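Local structure of SPD1 nuclease (Streptococcus pyogenes, 2XGR) at residues S51-F56 with G208-I213; G65-D68 with R72-F75; L161-R166 with I197-V202; N218-D223 with T228-E233. The protein is a prophage-encoded extracellular DNase that probably cleaves DNA by metal-dependent hydrolysis, like other nucleases of the His-Me finger clan. All blocks are in the same frame, centred on the assembly; numbering follows the deposited sequence.

Interaction 1: S51-F56 with G208-I213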
loop_
_atom_site.group_PDB
_atom_site.type_symbol
_atom_site.label_atom_id
_atom_site.label_comp_id
_atom_site.label_asym_id
_atom_site.label_seq_id
_atom_site.Cartn_x
_atom_site.Cartn_y
_atom_site.Cartn_z
ATOM N N SER A 51 16.502 7.143 2.874
ATOM C CA SER A 51 16.470 6.248 4.033
ATOM C C SER A 51 15.107 5.605 4.229
ATOM O O SER A 51 14.874 4.937 5.228
ATOM C CB SER A 51 16.882 7.042 5.303
ATOM O OG SER A 51 15.913 8.051 5.618
ATOM N N LYS A 52 14.211 5.799 3.264
ATOM C CA LYS A 52 12.853 5.280 3.382
ATOM C C LYS A 52 12.604 3.893 2.836
ATOM O O LYS A 52 11.509 3.359 3.104
ATOM C CB LYS A 52 11.879 6.213 2.677
ATOM C CG LYS A 52 11.831 7.618 3.326
ATOM C CD LYS A 52 10.764 8.431 2.593
ATOM C CE LYS A 52 10.701 9.903 3.116
ATOM N NZ LYS A 52 9.646 10.707 2.404
ATOM N N LEU A 53 13.587 3.319 2.139
ATOM C CA LEU A 53 13.341 2.149 1.272
ATOM C C LEU A 53 14.001 0.912 1.885
ATOM O O LEU A 53 14.833 1.028 2.854
ATOM C CB LEU A 53 13.942 2.406 -0.110
ATOM C CG LEU A 53 13.635 3.821 -0.697
ATOM C CD1 LEU A 53 14.211 3.916 -2.093
ATOM C CD2 LEU A 53 12.084 3.918 -0.758
ATOM N N LEU A 54 13.641 -0.246 1.359
ATOM C CA LEU A 54 14.389 -1.502 1.686
ATOM C C LEU A 54 15.730 -1.456 0.910
ATOM O O LEU A 54 15.807 -0.827 -0.181
ATOM C CB LEU A 54 13.566 -2.711 1.259
ATOM C CG LEU A 54 12.369 -2.938 2.172
ATOM C CD1 LEU A 54 11.536 -4.070 1.584
ATOM C CD2 LEU A 54 12.847 -3.286 3.590
ATOM N N PRO A 55 16.796 -2.084 1.467
ATOM C CA PRO A 55 18.061 -2.163 0.688
ATOM C C PRO A 55 17.812 -2.876 -0.657
ATOM O O PRO A 55 16.985 -3.763 -0.765
ATOM C CB PRO A 55 18.969 -3.025 1.591
ATOM C CG PRO A 55 18.545 -2.680 2.998
ATOM C CD PRO A 55 16.943 -2.708 2.805
ATOM N N PHE A 56 18.453 -2.423 -1.718
ATOM C CA PHE A 56 18.221 -3.032 -3.017
ATOM C C PHE A 56 19.234 -4.175 -3.154
ATOM O O PHE A 56 20.420 -3.933 -3.388
ATOM C CB PHE A 56 18.478 -2.036 -4.106
ATOM C CG PHE A 56 18.322 -2.600 -5.475
ATOM C CD1 PHE A 56 17.154 -3.260 -5.836
ATOM C CD2 PHE A 56 19.315 -2.460 -6.409
ATOM C CE1 PHE A 56 17.001 -3.856 -7.058
ATOM C CE2 PHE A 56 19.125 -2.989 -7.697
ATOM C CZ PHE A 56 17.941 -3.686 -8.011
ATOM N N GLY A 208 19.772 0.174 -9.922
ATOM C CA GLY A 208 19.571 0.672 -8.547
ATOM C C GLY A 208 19.163 2.127 -8.490
ATOM O O GLY A 208 19.170 2.689 -7.411
ATOM N N GLU A 209 18.767 2.738 -9.609
ATOM C CA GLU A 209 18.356 4.139 -9.611
ATOM C C GLU A 209 16.854 4.267 -9.335
ATOM O O GLU A 209 16.083 3.420 -9.798
ATOM C CB GLU A 209 18.755 4.898 -10.895
ATOM C CG GLU A 209 20.327 5.137 -10.873
ATOM C CD GLU A 209 20.929 5.835 -12.074
ATOM O OE1 GLU A 209 20.227 6.222 -13.035
ATOM O OE2 GLU A 209 22.181 5.973 -12.057
ATOM N N LEU A 210 16.460 5.341 -8.645
ATOM C CA LEU A 210 15.042 5.530 -8.284
ATOM C C LEU A 210 14.249 6.014 -9.465
ATOM O O LEU A 210 14.654 6.992 -10.170
ATOM C CB LEU A 210 14.929 6.498 -7.127
ATOM C CG LEU A 210 15.601 5.993 -5.870
ATOM C CD1 LEU A 210 15.405 6.978 -4.705
ATOM C CD2 LEU A 210 15.017 4.552 -5.531
ATOM N N LEU A 211 13.043 5.441 -9.628
ATOM C CA LEU A 211 12.133 5.877 -10.634
ATOM C C LEU A 211 10.869 6.443 -9.960
ATOM O O LEU A 211 10.210 5.713 -9.235
ATOM C CB LEU A 211 11.715 4.688 -11.509
ATOM C CG LEU A 211 12.893 3.808 -11.997
ATOM C CD1 LEU A 211 12.424 2.544 -12.772
ATOM C CD2 LEU A 211 13.883 4.615 -12.889
ATOM N N THR A 212 10.549 7.701 -10.190
ATOM C CA THR A 212 9.350 8.266 -9.551
ATOM C C THR A 212 8.156 7.794 -10.319
ATOM O O THR A 212 8.068 8.008 -11.499
ATOM C CB THR A 212 9.351 9.813 -9.476
ATOM O OG1 THR A 212 10.483 10.187 -8.779
ATOM C CG2 THR A 212 8.194 10.272 -8.619
ATOM N N ILE A 213 7.211 7.131 -9.613
ATOM C CA ILE A 213 6.065 6.537 -10.296
ATOM C C ILE A 213 4.843 7.455 -10.123
ATOM O O ILE A 213 4.558 7.897 -9.012
ATOM C CB ILE A 213 5.736 5.166 -9.648
ATOM C CG1 ILE A 213 6.824 4.142 -9.996
ATOM C CG2 ILE A 213 4.341 4.653 -10.247
ATOM C CD1 ILE A 213 6.862 2.806 -9.154
#
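Leu53 and Leu210, together with Phe56 and Gly208, form a small, purely apolar contact where the loop leading from strand 39-46 to strand 61-64 passes over the beginning of strand 209-214. It illustrates how a loop can rest on a sheet without any hydrogen bond between the two segments. The leucines reach toward each other tip to tip, CD1 of Leu53 lying 3.6 Å from CD2 of Leu210, whereas their CA atoms are 10.3 Å apart; the gap is bridged entirely by side chains. The second point of contact is of another kind, ring against backbone. With CG anti to the backbone N (chi1 177°), the Phe56 ring is carried to Gly208, whose CA meets CE2 of Phe56 obliquely at 3.8 Å. Gly208, just ahead of the strand, has positive phi (82°), a left-handed conformation readily adopted by glycine. Around this contact, strand 196-204 supplies a shared floor: Val202 touches both leucines and Ile204 touches Phe56. Trp178 adds an edge-to-face partner for the phenyl ring, and Leu210 is paired through its backbone with strand 39-46, which borders strand 209-214 in the sheet.

Interaction 2: G65-D68 with R72-F75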
loop_
_atom_site.group_PDB
_atom_site.type_symbol
_atom_site.label_atom_id
_atom_site.label_comp_id
_atom_site.label_asym_id
_atom_site.label_seq_id
_atom_site.Cartn_x
_atom_site.Cartn_y
_atom_site.Cartn_z
ATOM N N GLY A 65 6.587 -4.901 10.175
ATOM C CA GLY A 65 6.936 -4.348 11.466
ATOM C C GLY A 65 6.370 -5.191 12.614
ATOM O O GLY A 65 5.490 -6.002 12.433
ATOM N N GLU A 66 6.963 -5.051 13.793
ATOM C CA GLU A 66 6.400 -5.754 14.993
ATOM C C GLU A 66 4.925 -5.393 15.292
ATOM O O GLU A 66 4.408 -4.311 14.910
ATOM C CB GLU A 66 7.273 -5.356 16.236
ATOM C CG GLU A 66 6.904 -3.909 16.627
ATOM C CD GLU A 66 7.840 -3.274 17.595
ATOM O OE1 GLU A 66 8.241 -3.955 18.558
ATOM O OE2 GLU A 66 8.196 -2.096 17.368
ATOM N N LEU A 67 4.202 -6.315 15.926
ATOM C CA LEU A 67 2.979 -5.914 16.602
ATOM C C LEU A 67 3.373 -5.159 17.845
ATOM O O LEU A 67 4.293 -5.571 18.560
ATOM C CB LEU A 67 2.158 -7.133 17.007
ATOM C CG LEU A 67 1.678 -7.996 15.833
ATOM C CD1 LEU A 67 0.871 -9.181 16.415
ATOM C CD2 LEU A 67 0.746 -7.128 14.914
ATOM N N ASP A 68 2.738 -3.997 18.057
ATOM C CA ASP A 68 3.224 -3.129 19.148
ATOM C C ASP A 68 2.607 -3.592 20.488
ATOM O O ASP A 68 2.015 -4.647 20.578
ATOM C CB ASP A 68 2.970 -1.652 18.811
ATOM C CG ASP A 68 1.488 -1.280 18.836
ATOM O OD1 ASP A 68 0.605 -2.074 19.281
ATOM O OD2 ASP A 68 1.201 -0.143 18.375
ATOM N N ARG A 72 -1.041 -3.950 17.754
ATOM C CA ARG A 72 -1.431 -3.360 16.469
ATOM C C ARG A 72 -0.284 -3.567 15.501
ATOM O O ARG A 72 0.900 -3.386 15.852
ATOM C CB ARG A 72 -1.659 -1.812 16.666
ATOM C CG ARG A 72 -2.783 -1.499 17.660
ATOM C CD ARG A 72 -2.911 0.026 17.898
ATOM N NE ARG A 72 -1.643 0.626 18.366
ATOM C CZ ARG A 72 -1.540 1.826 18.963
ATOM N NH1 ARG A 72 -2.597 2.649 19.057
ATOM N NH2 ARG A 72 -0.368 2.227 19.419
ATOM N N ALA A 73 -0.657 -3.779 14.210
ATOM C CA ALA A 73 0.397 -3.785 13.174
ATOM C C ALA A 73 1.036 -2.400 13.036
ATOM O O ALA A 73 0.386 -1.359 13.222
ATOM C CB ALA A 73 -0.292 -4.132 11.818
ATOM N N THR A 74 2.291 -2.373 12.627
ATOM C CA THR A 74 3.049 -1.121 12.551
ATOM C C THR A 74 3.531 -0.730 11.168
ATOM O O THR A 74 3.650 0.480 10.891
ATOM C CB THR A 74 4.236 -1.093 13.538
ATOM O OG1 THR A 74 5.099 -2.208 13.323
ATOM C CG2 THR A 74 3.649 -1.205 14.984
ATOM N N PHE A 75 3.886 -1.705 10.319
ATOM C CA PHE A 75 4.068 -1.376 8.868
ATOM C C PHE A 75 4.200 -2.659 8.082
ATOM O O PHE A 75 4.590 -3.672 8.645
ATOM C CB PHE A 75 5.342 -0.507 8.592
ATOM C CG PHE A 75 6.655 -1.213 8.913
ATOM C CD1 PHE A 75 7.363 -1.966 7.916
ATOM C CD2 PHE A 75 7.250 -1.039 10.174
ATOM C CE1 PHE A 75 8.601 -2.632 8.262
ATOM C CE2 PHE A 75 8.488 -1.619 10.461
ATOM C CZ PHE A 75 9.157 -2.413 9.522
HETATM O O HOH W 1 3.309 -4.672 11.464
#
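The Phe75 ring lies with one face against Gly65, whose CA sits 3.5 Å from the ring centroid in a CH-pi contact, while the Arg72 guanidinium meets Asp68 at its edge. Phe75 also has a cation-pi partner in Lys182, as Arg72 has in Tyr187. In the salt bridge, Arg72 NE donates to the syn lone pair of Asp68 OD2 at 2.9 Å. Arg72 NH2 reaches the same Asp68 OD2 at 3.0 Å, from outside the carboxylate plane. The two groups are not coplanar: their planes stand 51° apart. The bend of Arg72 at chi3 (-56°) turns the guanidinium back toward the aspartate. Asp68 OD1 receives Arg72 N from above the carboxylate plane and also Leu70 N, closing an Asx turn, so both oxygens are engaged. Between these ends, the Thr74 hydroxyl donates to Glu66 O at 2.7 Å, in the carbonyl plane and on a lone pair. A water bridges Gly65 O and Thr74 N, accepting from the latter. Backbone bonds bracket the whole, Gly65 N to Phe75 O at 2.8 Å and Asp68 N to Arg72 O at 2.9 Å. Such an arrangement is that of an irregular beta-hairpin connection, here between the antiparallel strands 61-64 and 76-80.

Interaction 3: L161-R166 with I197-V202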
loop_
_atom_site.group_PDB
_atom_site.type_symbol
_atom_site.label_atom_id
_atom_site.label_comp_id
_atom_site.label_asym_id
_atom_site.label_seq_id
_atom_site.Cartn_x
_atom_site.Cartn_y
_atom_site.Cartn_z
ATOM N N LEU A 161 -7.165 0.221 -3.403
ATOM C CA LEU A 161 -7.155 -0.568 -4.663
ATOM C C LEU A 161 -6.768 0.271 -5.888
ATOM O O LEU A 161 -6.040 -0.200 -6.766
ATOM C CB LEU A 161 -8.585 -1.195 -4.858
ATOM C CG LEU A 161 -8.791 -2.065 -6.098
ATOM C CD1 LEU A 161 -7.927 -3.333 -6.013
ATOM C CD2 LEU A 161 -10.300 -2.384 -6.203
ATOM N N TYR A 162 -7.198 1.540 -5.927
ATOM C CA TYR A 162 -6.858 2.456 -7.015
ATOM C C TYR A 162 -5.348 2.458 -7.186
ATOM O O TYR A 162 -4.811 2.346 -8.319
ATOM C CB TYR A 162 -7.319 3.910 -6.580
ATOM C CG TYR A 162 -6.841 4.989 -7.528
ATOM C CD1 TYR A 162 -7.690 5.486 -8.536
ATOM C CD2 TYR A 162 -5.524 5.471 -7.484
ATOM C CE1 TYR A 162 -7.286 6.468 -9.397
ATOM C CE2 TYR A 162 -5.094 6.428 -8.398
ATOM C CZ TYR A 162 -6.010 6.914 -9.353
ATOM O OH TYR A 162 -5.583 7.835 -10.296
ATOM N N TYR A 163 -4.636 2.562 -6.074
ATOM C CA TYR A 163 -3.163 2.749 -6.164
ATOM C C TYR A 163 -2.490 1.395 -6.469
ATOM O O TYR A 163 -1.587 1.300 -7.319
ATOM C CB TYR A 163 -2.601 3.282 -4.810
ATOM C CG TYR A 163 -3.193 4.655 -4.565
ATOM C CD1 TYR A 163 -2.609 5.810 -5.111
ATOM C CD2 TYR A 163 -4.401 4.742 -3.913
ATOM C CE1 TYR A 163 -3.257 7.058 -5.001
ATOM C CE2 TYR A 163 -5.072 6.015 -3.756
ATOM C CZ TYR A 163 -4.466 7.162 -4.311
ATOM O OH TYR A 163 -5.164 8.341 -4.183
ATOM N N GLU A 164 -2.887 0.341 -5.749
ATOM C CA GLU A 164 -2.236 -0.962 -5.922
ATOM C C GLU A 164 -2.473 -1.556 -7.321
ATOM O O GLU A 164 -1.543 -2.068 -7.906
ATOM C CB GLU A 164 -2.734 -1.937 -4.852
ATOM C CG GLU A 164 -2.141 -1.527 -3.462
ATOM C CD GLU A 164 -2.456 -2.565 -2.369
ATOM O OE1 GLU A 164 -1.746 -2.484 -1.331
ATOM O OE2 GLU A 164 -3.368 -3.418 -2.562
ATOM N N ASN A 165 -3.672 -1.417 -7.894
ATOM C CA ASN A 165 -3.879 -1.901 -9.256
ATOM C C ASN A 165 -2.996 -1.147 -10.256
ATOM O O ASN A 165 -2.490 -1.720 -11.242
ATOM C CB ASN A 165 -5.369 -1.779 -9.693
ATOM C CG ASN A 165 -6.242 -2.976 -9.226
ATOM O OD1 ASN A 165 -7.467 -3.097 -9.580
ATOM N ND2 ASN A 165 -5.652 -3.839 -8.444
ATOM N N ARG A 166 -2.825 0.136 -10.036
ATOM C CA ARG A 166 -1.993 0.881 -10.983
ATOM C C ARG A 166 -0.531 0.544 -10.804
ATOM O O ARG A 166 0.191 0.467 -11.813
ATOM C CB ARG A 166 -2.270 2.369 -10.816
ATOM C CG ARG A 166 -3.635 2.767 -11.408
ATOM C CD ARG A 166 -4.042 4.173 -11.059
ATOM N NE ARG A 166 -5.299 4.516 -11.802
ATOM C CZ ARG A 166 -6.498 3.976 -11.535
ATOM N NH1 ARG A 166 -6.728 3.130 -10.534
ATOM N NH2 ARG A 166 -7.554 4.317 -12.280
ATOM N N ILE A 197 -3.908 5.684 6.550
ATOM C CA ILE A 197 -2.860 4.755 6.093
ATOM C C ILE A 197 -1.979 5.490 5.101
ATOM O O ILE A 197 -2.484 6.201 4.215
ATOM C CB ILE A 197 -3.549 3.536 5.287
ATOM C CG1 ILE A 197 -4.591 2.841 6.177
ATOM C CG2 ILE A 197 -2.468 2.550 4.731
ATOM C CD1 ILE A 197 -4.044 1.988 7.340
ATOM N N GLU A 198 -0.662 5.329 5.249
ATOM C CA GLU A 198 0.308 5.983 4.368
ATOM C C GLU A 198 0.826 4.960 3.356
ATOM O O GLU A 198 1.405 3.949 3.789
ATOM C CB GLU A 198 1.519 6.408 5.213
ATOM C CG GLU A 198 2.565 7.118 4.419
ATOM C CD GLU A 198 3.886 7.319 5.160
ATOM O OE1 GLU A 198 4.053 8.436 5.703
ATOM O OE2 GLU A 198 4.786 6.425 5.138
ATOM N N LEU A 199 0.649 5.206 2.040
ATOM C CA LEU A 199 1.223 4.385 1.028
ATOM C C LEU A 199 2.452 5.095 0.497
ATOM O O LEU A 199 2.346 6.224 0.047
ATOM C CB LEU A 199 0.215 4.278 -0.180
ATOM C CG LEU A 199 -1.023 3.386 0.072
ATOM C CD1 LEU A 199 -2.028 4.065 1.056
ATOM C CD2 LEU A 199 -1.726 3.120 -1.276
ATOM N N GLN A 200 3.590 4.397 0.413
ATOM C CA GLN A 200 4.858 5.017 -0.022
ATOM C C GLN A 200 5.464 4.150 -1.126
ATOM O O GLN A 200 5.631 2.934 -0.950
ATOM C CB GLN A 200 5.879 5.025 1.159
ATOM C CG GLN A 200 7.196 5.650 0.777
ATOM C CD GLN A 200 8.201 5.383 1.849
ATOM O OE1 GLN A 200 8.177 6.047 2.895
ATOM N NE2 GLN A 200 8.983 4.287 1.685
ATOM N N TYR A 201 5.723 4.726 -2.292
ATOM C CA TYR A 201 6.196 3.875 -3.370
ATOM C C TYR A 201 7.195 4.577 -4.275
ATOM O O TYR A 201 7.147 5.815 -4.474
ATOM C CB TYR A 201 5.008 3.313 -4.237
ATOM C CG TYR A 201 4.001 4.364 -4.646
ATOM C CD1 TYR A 201 4.189 5.142 -5.792
ATOM C CD2 TYR A 201 2.850 4.586 -3.864
ATOM C CE1 TYR A 201 3.182 6.085 -6.204
ATOM C CE2 TYR A 201 1.876 5.558 -4.292
ATOM C CZ TYR A 201 2.054 6.246 -5.474
ATOM O OH TYR A 201 1.084 7.175 -5.831
ATOM N N VAL A 202 8.102 3.772 -4.817
ATOM C CA VAL A 202 9.068 4.286 -5.811
ATOM C C VAL A 202 9.525 3.071 -6.592
ATOM O O VAL A 202 9.430 1.929 -6.063
ATOM C CB VAL A 202 10.223 4.978 -5.151
ATOM C CG1 VAL A 202 11.072 3.942 -4.324
ATOM C CG2 VAL A 202 11.171 5.742 -6.203
#
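Tyr163 and Leu199 cross at about a right angle, and this pair is the heart of the contact between helix 160-173 and the sheet. CB of Tyr163 faces the strand and CG stands anti to the carbonyl carbon (chi1 -64°), so that the leucine methyl CD2 lies 3.6 Å from Tyr163 CB and 3.9 Å from Tyr163 CG, oblique to the ring. Tyr201, two residues along the strand and on the same side, crosses Tyr163 obliquely; its OH stands 4.0 Å from Tyr163 CD1, a distance of packing only. That hydroxyl is instead hydrogen-bonded to Glu220, while Tyr163 OH is held by Pro157 O and Ser217. Both buried tyrosines thus have their polar ends satisfied. On the helix, Tyr162 CD2 lies 3.5 Å above the plane of the Tyr163 ring, over its centre, so Tyr162 turns an edge to one face. Tyr162 is backed in turn by Arg166, whose guanidinium has Tyr162 CE1 over one face and sends NH1 to Tyr162 O at 3.0 Å. Near the centre of the chain, the helix packs against strand 196-204 and runs roughly alongside it, Met160 and Leu167 adding to its side, while strands 178-186 and 228-233 flank that strand in the antiparallel sheet.

Interaction 4: N218-D223 with T228-E233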
loop_
_atom_site.group_PDB
_atom_site.type_symbol
_atom_site.label_atom_id
_atom_site.label_comp_id
_atom_site.label_asym_id
_atom_site.label_seq_id
_atom_site.Cartn_x
_atom_site.Cartn_y
_atom_site.Cartn_z
ATOM N N ASN A 218 -4.566 13.126 -7.353
ATOM C CA ASN A 218 -4.213 14.440 -6.761
ATOM C C ASN A 218 -3.613 14.326 -5.332
ATOM O O ASN A 218 -3.214 15.345 -4.768
ATOM C CB ASN A 218 -5.481 15.313 -6.639
ATOM C CG ASN A 218 -6.031 15.712 -7.955
ATOM O OD1 ASN A 218 -5.299 15.938 -8.933
ATOM N ND2 ASN A 218 -7.352 15.742 -8.033
ATOM N N LYS A 219 -3.460 13.102 -4.826
ATOM C CA LYS A 219 -2.994 12.874 -3.459
ATOM C C LYS A 219 -1.484 12.542 -3.402
ATOM O O LYS A 219 -0.969 12.366 -2.301
ATOM C CB LYS A 219 -3.794 11.719 -2.834
ATOM C CG LYS A 219 -5.258 12.007 -2.675
ATOM C CD LYS A 219 -5.934 10.918 -1.814
ATOM C CE LYS A 219 -7.429 11.050 -1.871
ATOM N NZ LYS A 219 -7.717 12.230 -0.997
ATOM N N GLU A 220 -0.809 12.468 -4.540
ATOM C CA GLU A 220 0.583 11.968 -4.565
ATOM C C GLU A 220 1.535 13.078 -4.161
ATOM O O GLU A 220 1.554 14.128 -4.829
ATOM C CB GLU A 220 0.935 11.490 -5.934
ATOM C CG GLU A 220 0.046 10.220 -6.243
ATOM C CD GLU A 220 0.323 9.740 -7.642
ATOM O OE1 GLU A 220 -0.121 10.371 -8.634
ATOM O OE2 GLU A 220 1.139 8.826 -7.795
ATOM N N SER A 221 2.324 12.834 -3.124
ATOM C CA SER A 221 3.255 13.850 -2.634
ATOM C C SER A 221 4.639 13.248 -2.805
ATOM O O SER A 221 4.918 12.187 -2.254
ATOM C CB SER A 221 2.965 14.188 -1.164
ATOM O OG SER A 221 4.007 15.037 -0.615
ATOM N N ILE A 222 5.530 13.977 -3.466
ATOM C CA ILE A 222 6.827 13.462 -3.845
ATOM C C ILE A 222 7.865 14.134 -2.972
ATOM O O ILE A 222 7.738 15.316 -2.689
ATOM C CB ILE A 222 7.111 13.780 -5.307
ATOM C CG1 ILE A 222 5.970 13.194 -6.164
ATOM C CG2 ILE A 222 8.370 13.124 -5.750
ATOM C CD1 ILE A 222 5.622 14.135 -7.350
ATOM N N ASP A 223 8.825 13.360 -2.431
ATOM C CA ASP A 223 9.824 13.964 -1.534
ATOM C C ASP A 223 11.063 14.347 -2.359
ATOM O O ASP A 223 11.046 14.282 -3.605
ATOM C CB ASP A 223 10.177 12.999 -0.370
ATOM C CG ASP A 223 11.011 11.769 -0.828
ATOM O OD1 ASP A 223 11.468 11.600 -1.995
ATOM O OD2 ASP A 223 11.141 10.901 0.050
ATOM N N THR A 228 7.239 8.675 -3.532
ATOM C CA THR A 228 5.867 9.218 -3.457
ATOM C C THR A 228 5.134 8.670 -2.262
ATOM O O THR A 228 5.320 7.507 -1.938
ATOM C CB THR A 228 5.084 8.828 -4.703
ATOM O OG1 THR A 228 5.721 9.394 -5.848
ATOM C CG2 THR A 228 3.647 9.411 -4.716
ATOM N N THR A 229 4.440 9.551 -1.546
ATOM C CA THR A 229 3.616 9.122 -0.420
ATOM C C THR A 229 2.200 9.616 -0.647
ATOM O O THR A 229 2.001 10.769 -1.017
ATOM C CB THR A 229 4.172 9.716 0.882
ATOM O OG1 THR A 229 5.551 9.331 1.030
ATOM C CG2 THR A 229 3.375 9.213 2.166
ATOM N N VAL A 230 1.228 8.748 -0.361
ATOM C CA VAL A 230 -0.206 9.069 -0.463
ATOM C C VAL A 230 -0.780 8.792 0.925
ATOM O O VAL A 230 -0.504 7.706 1.506
ATOM C CB VAL A 230 -0.861 8.101 -1.529
ATOM C CG1 VAL A 230 -2.362 8.241 -1.377
ATOM C CG2 VAL A 230 -0.415 8.556 -2.914
ATOM N N ILE A 231 -1.521 9.746 1.511
ATOM C CA ILE A 231 -2.128 9.500 2.842
ATOM C C ILE A 231 -3.635 9.367 2.650
ATOM O O ILE A 231 -4.295 10.282 2.125
ATOM C CB ILE A 231 -1.826 10.683 3.860
ATOM C CG1 ILE A 231 -0.326 10.792 4.075
ATOM C CG2 ILE A 231 -2.614 10.469 5.206
ATOM C CD1 ILE A 231 0.123 12.051 4.861
ATOM N N LEU A 232 -4.164 8.202 2.979
ATOM C CA LEU A 232 -5.597 7.966 2.843
ATOM C C LEU A 232 -6.267 7.905 4.181
ATOM O O LEU A 232 -5.698 7.382 5.154
ATOM C CB LEU A 232 -5.851 6.624 2.104
ATOM C CG LEU A 232 -5.268 6.564 0.700
ATOM C CD1 LEU A 232 -5.589 5.169 0.020
ATOM C CD2 LEU A 232 -5.879 7.663 -0.141
ATOM N N GLU A 233 -7.491 8.428 4.233
ATOM C CA GLU A 233 -8.258 8.388 5.479
ATOM C C GLU A 233 -8.945 7.057 5.658
ATOM O O GLU A 233 -9.550 6.513 4.705
ATOM C CB GLU A 233 -9.341 9.546 5.482
ATOM C CG GLU A 233 -8.794 10.944 5.356
ATOM C CD GLU A 233 -7.941 11.408 6.550
ATOM O OE1 GLU A 233 -8.248 11.058 7.718
ATOM O OE2 GLU A 233 -6.912 12.087 6.286
HETATM O O HOH W 2 -1.636 12.397 0.302
HETATM O O HOH W 3 -6.494 11.790 1.668
HETATM O O HOH W 4 7.224 11.110 0.023
#
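Thr228 and Lys219 bury the most surface here, followed by Ser221, each by a different kind of contact. Thr228 places CG2 anti to its backbone N, where the methyl meets Glu220 CB at 3.6 Å; its OG1 lies beside Ile222 CG1 on the same face of the sheet. The Glu220 carboxylate is held by partners outside the hairpin, OE2 by Tyr201 OH and Leu215 N. Lys219 lays its aliphatic chain along strand 228-233 and crosses Leu232 at about a right angle, CD to CD2 at 3.7 Å. A bend at the last torsion (chi4 -75°) sets NZ where a water links it to Ile231 O. A second water, between Lys219 O and Ile231 N, spans the main chains where no direct bond joins them. Ser221 contributes through its main chain: its N donates to Thr229 O at 3.0 Å and its O accepts from Thr229 N at 2.8 Å, the hydrogen-bonded pair, while Thr228 CA adds a C-H contact to the same oxygen. Beyond it, Asp223 OD1 takes the N-H groups of Asn225 and Val227, the first bond closing an Asx turn. These features mark a short antiparallel beta hairpin, with its second strand joined to strand 196-204.

How the interactions relate
From the N terminus, segment 51-56 opens interaction 1, whose partner segment begins 152 residues after Phe56. Interaction 2 closes a tight loop inside that span, and interaction 3, joining helix 160-173 to strand 196-204, is also nested there; the two follow in series and none cross. After interaction 1 closes on strand 209-214, interaction 4 forms the next hairpin. Interactions 1, 3 and 4 meet on one antiparallel sheet: Lys52 O probably accepts from Gln200 NE2, Lys52 NZ forms a salt bridge with Asp223, and strands 196-204 and 228-233 are neighbours. Interaction 2 touches none of the others; it ties the connection between strands 61-64 and 76-80, its nearest atoms about 6 Å from interaction 1.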